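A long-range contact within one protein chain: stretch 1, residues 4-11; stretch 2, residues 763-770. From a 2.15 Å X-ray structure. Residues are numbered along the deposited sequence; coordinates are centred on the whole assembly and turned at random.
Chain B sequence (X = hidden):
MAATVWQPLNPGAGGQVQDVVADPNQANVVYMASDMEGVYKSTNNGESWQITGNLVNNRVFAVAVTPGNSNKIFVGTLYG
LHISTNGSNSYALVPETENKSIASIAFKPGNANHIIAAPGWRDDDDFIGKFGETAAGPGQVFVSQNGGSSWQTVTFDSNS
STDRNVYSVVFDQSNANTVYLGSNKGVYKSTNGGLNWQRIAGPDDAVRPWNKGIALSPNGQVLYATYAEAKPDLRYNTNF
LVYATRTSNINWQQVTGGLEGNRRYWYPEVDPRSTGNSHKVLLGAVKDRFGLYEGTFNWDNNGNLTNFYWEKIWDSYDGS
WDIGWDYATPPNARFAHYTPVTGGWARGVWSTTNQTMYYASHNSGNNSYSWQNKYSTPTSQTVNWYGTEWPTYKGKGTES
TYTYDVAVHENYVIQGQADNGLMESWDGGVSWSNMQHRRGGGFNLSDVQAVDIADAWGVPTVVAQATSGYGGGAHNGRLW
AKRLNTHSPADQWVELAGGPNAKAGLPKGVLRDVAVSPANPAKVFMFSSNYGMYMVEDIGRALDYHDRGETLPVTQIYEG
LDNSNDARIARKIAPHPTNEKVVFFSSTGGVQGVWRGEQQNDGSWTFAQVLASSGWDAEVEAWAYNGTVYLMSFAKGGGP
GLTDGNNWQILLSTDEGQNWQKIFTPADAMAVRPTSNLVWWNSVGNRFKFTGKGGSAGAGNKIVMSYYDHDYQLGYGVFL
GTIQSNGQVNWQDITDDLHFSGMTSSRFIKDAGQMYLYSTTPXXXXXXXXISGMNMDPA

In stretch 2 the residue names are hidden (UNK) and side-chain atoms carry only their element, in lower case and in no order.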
# COMPACT_ATOMS: atom_id res chain seq x y z
N THR B 4 -7.41 46.68 15.00
CA THR B 4 -6.06 46.26 14.65
C THR B 4 -5.87 46.28 13.14
O THR B 4 -6.81 46.04 12.37
CB THR B 4 -5.76 44.85 15.18
OG1 THR B 4 -6.35 43.88 14.30
CG2 THR B 4 -6.32 44.67 16.58
N VAL B 5 -4.65 46.59 12.71
CA VAL B 5 -4.28 46.60 11.30
C VAL B 5 -3.31 45.46 10.98
O VAL B 5 -3.59 44.60 10.15
CB VAL B 5 -3.69 47.96 10.89
CG1 VAL B 5 -3.68 48.09 9.37
CG2 VAL B 5 -4.49 49.09 11.52
N TRP B 6 -2.15 45.45 11.63
CA TRP B 6 -1.18 44.37 11.45
C TRP B 6 -1.63 43.14 12.23
O TRP B 6 -2.02 43.24 13.40
CB TRP B 6 0.20 44.82 11.90
CG TRP B 6 0.88 45.70 10.90
CD1 TRP B 6 0.86 47.06 10.86
CD2 TRP B 6 1.68 45.28 9.79
NE1 TRP B 6 1.60 47.52 9.79
CE2 TRP B 6 2.11 46.44 9.12
CE3 TRP B 6 2.07 44.03 9.29
CZ2 TRP B 6 2.91 46.39 7.98
CZ3 TRP B 6 2.86 43.99 8.16
CH2 TRP B 6 3.27 45.16 7.52
N GLN B 7 -1.58 41.99 11.58
CA GLN B 7 -2.14 40.75 12.12
C GLN B 7 -1.01 39.76 12.39
O GLN B 7 -0.32 39.35 11.44
CB GLN B 7 -3.15 40.16 11.13
CG GLN B 7 -3.85 38.91 11.61
CD GLN B 7 -5.06 38.57 10.75
OE1 GLN B 7 -5.15 38.99 9.59
NE2 GLN B 7 -6.00 37.82 11.31
N PRO B 8 -0.79 39.36 13.64
CA PRO B 8 0.28 38.40 13.93
C PRO B 8 -0.11 36.98 13.57
O PRO B 8 -1.27 36.57 13.70
CB PRO B 8 0.48 38.55 15.44
CG PRO B 8 -0.87 38.93 15.95
CD PRO B 8 -1.51 39.78 14.86
N LEU B 9 0.88 36.22 13.10
CA LEU B 9 0.71 34.82 12.71
C LEU B 9 1.87 34.03 13.32
O LEU B 9 2.88 33.79 12.66
CB LEU B 9 0.66 34.68 11.17
CG LEU B 9 -0.38 35.52 10.43
CD1 LEU B 9 -0.10 35.52 8.93
CD2 LEU B 9 -1.80 35.03 10.71
N ASN B 10 1.72 33.62 14.58
CA ASN B 10 2.85 33.11 15.34
C ASN B 10 2.40 32.06 16.34
O ASN B 10 1.26 32.10 16.81
CB ASN B 10 3.57 34.25 16.07
CG ASN B 10 4.24 35.21 15.11
OD1 ASN B 10 5.19 34.84 14.42
ND2 ASN B 10 3.74 36.44 15.07
N PRO B 11 3.27 31.11 16.68
CA PRO B 11 2.89 30.06 17.64
C PRO B 11 3.04 30.46 19.10
O PRO B 11 2.61 29.70 19.97
CB PRO B 11 3.86 28.92 17.30
CG PRO B 11 5.09 29.63 16.84
CD PRO B 11 4.62 30.89 16.13
N UNK B 763 12.95 39.39 15.26
CA UNK B 763 12.71 39.36 16.69
C UNK B 763 11.27 39.28 17.13
O UNK B 763 11.01 39.01 18.30
N UNK B 764 10.31 39.50 16.22
CA UNK B 764 8.90 39.45 16.58
C UNK B 764 8.09 38.56 15.64
O UNK B 764 6.87 38.75 15.52
c UNK B 764 8.30 40.85 16.63
N UNK B 765 8.74 37.62 14.95
CA UNK B 765 7.99 36.66 14.16
C UNK B 765 7.34 37.27 12.93
O UNK B 765 7.84 38.22 12.32
N UNK B 766 6.18 36.72 12.56
CA UNK B 766 5.54 36.99 11.29
C UNK B 766 4.27 37.81 11.49
O UNK B 766 3.47 37.54 12.39
c UNK B 766 4.97 36.45 8.21
c UNK B 766 3.85 34.33 8.96
c UNK B 766 4.28 35.74 9.36
c UNK B 766 5.19 35.67 10.58
N UNK B 767 4.10 38.82 10.63
CA UNK B 767 2.92 39.68 10.64
C UNK B 767 2.45 39.87 9.21
O UNK B 767 3.24 39.83 8.26
c UNK B 767 4.92 40.55 13.12
n UNK B 767 4.99 40.61 14.48
c UNK B 767 3.37 41.31 16.27
c UNK B 767 1.66 41.78 14.07
c UNK B 767 3.70 40.96 12.68
c UNK B 767 2.95 41.31 13.85
c UNK B 767 3.79 41.07 14.96
c UNK B 767 2.10 41.78 16.46
c UNK B 767 1.25 42.02 15.37
c UNK B 767 3.22 41.04 11.27
N UNK B 768 1.15 40.12 9.05
CA UNK B 768 0.58 40.40 7.74
C UNK B 768 -0.38 41.57 7.82
O UNK B 768 -1.01 41.82 8.85
n UNK B 768 -4.04 36.14 5.50
n UNK B 768 -3.64 37.78 7.06
c UNK B 768 -0.12 39.17 7.14
c UNK B 768 -2.22 37.89 6.75
n UNK B 768 -5.76 36.93 6.80
c UNK B 768 -4.48 36.95 6.45
c UNK B 768 -1.55 38.97 7.57
N UNK B 769 -0.50 42.29 6.70
CA UNK B 769 -1.31 43.49 6.61
C UNK B 769 -2.07 43.47 5.29
O UNK B 769 -1.52 43.09 4.25
c UNK B 769 -0.32 47.26 6.54
n UNK B 769 -2.38 50.29 6.35
n UNK B 769 -1.01 48.51 6.84
c UNK B 769 -0.44 44.75 6.69
c UNK B 769 -1.79 49.16 5.99
c UNK B 769 -1.22 46.05 6.74
n UNK B 769 -1.98 48.68 4.77
N UNK B 770 -3.33 43.87 5.34
CA UNK B 770 -4.12 44.04 4.13
C UNK B 770 -3.63 45.26 3.35
O UNK B 770 -3.30 46.29 3.94
c UNK B 770 -5.60 44.19 4.47
o UNK B 770 -6.41 43.74 3.40
O HOH W 1 -4.62 44.42 7.87

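Position 763 carries no side-chain atom and lies out of reach of stretch 1. Its phi of 154° would jam a CB against the carbonyl oxygen of the preceding residue, so the backbone alone calls for glycine: Gly763.

Position 764 has a single side-chain carbon, which does not touch stretch 1, and nothing beyond it. One carbon is alanine, Ala764.

At 765 there is again no side-chain atom. Phi is 69°, which favours glycine, and the neighbour settles the matter: an ideal CB would point toward stretch 1 and sit 2.2 Å from Asn10 OD1, a clash. This is Gly765, and the bare CA lets the Asn10 side chain come close to the backbone.

Position 766 shows four carbons, forked at the second. That pattern is leucine, since valine has three carbons and isoleucine forks at the first. One branch tip approaches Leu9 CB. In Leu766 this is CD2, 3.9 Å from Leu9 CB, an apolar contact between two buried residues. The backbone does the polar work: Leu766 N donates to Asn10 OD1 at 2.8 Å, while Leu766 O accepts from Leu9 N at 3.0 Å and, weakly, from Asn10 ND2 at 2.9 Å. Asn10 thus pairs with the backbone much as another strand might.

Position 767 has one carbon leading to fused five- and six-membered rings of eight carbons and one nitrogen. Pro8 CB lies over the face of the six-membered ring, 3.6 Å from its centroid. The ring system is an indole: Trp767. Its nitrogen turns back within its own stretch, Trp767 NE1 donating to Ala764 O at 2.8 Å, which helps fix the ring that Pro8 covers.

Position 768 runs through three carbons and a nitrogen to a carbon bearing two more nitrogens, and the chain nitrogen reaches Gln7 OE1. The end group is the guanidinium of arginine. Arg768 NE donates to Gln7 OE1 at 3.2 Å, with the oxygen near the guanidinium plane. Besides this side-chain bond, the backbones pair both ways: Gln7 N to Arg768 O at 2.8 Å and Arg768 N to Gln7 O at 2.9 Å.

Position 769 repeats that composition, and its CB lies over the face of the Trp6 six-membered ring, 3.5 Å from the centroid. It too is arginine. Arg769 CD comes within 3.6 Å of Trp6 CE2, and Arg769 NE within 3.7 Å of Val5 CG1.

Position 770 has one carbon and one oxygen, hence Ser770. Its side chain does not touch stretch 1, but water 1 bridges the backbones, donating to Val5 O at 2.5 Å and accepting from Ser770 N at 2.9 Å.

The contact is a short antiparallel pairing that joins residues at least 754 positions apart. Gln7 and Arg768 form the hydrogen-bonded pair and send their side chains to one face; Pro8 and Trp767 form the non-hydrogen-bonded pair and meet on the other. Proline is readily accommodated there because that site asks no NH of it. The lesson is alternation: polar partners over one pair, ring packing over the next, and an asparagine continuing the bonding beside a glycine.

Stretch 2, residues 763-770: GAGLWRRS
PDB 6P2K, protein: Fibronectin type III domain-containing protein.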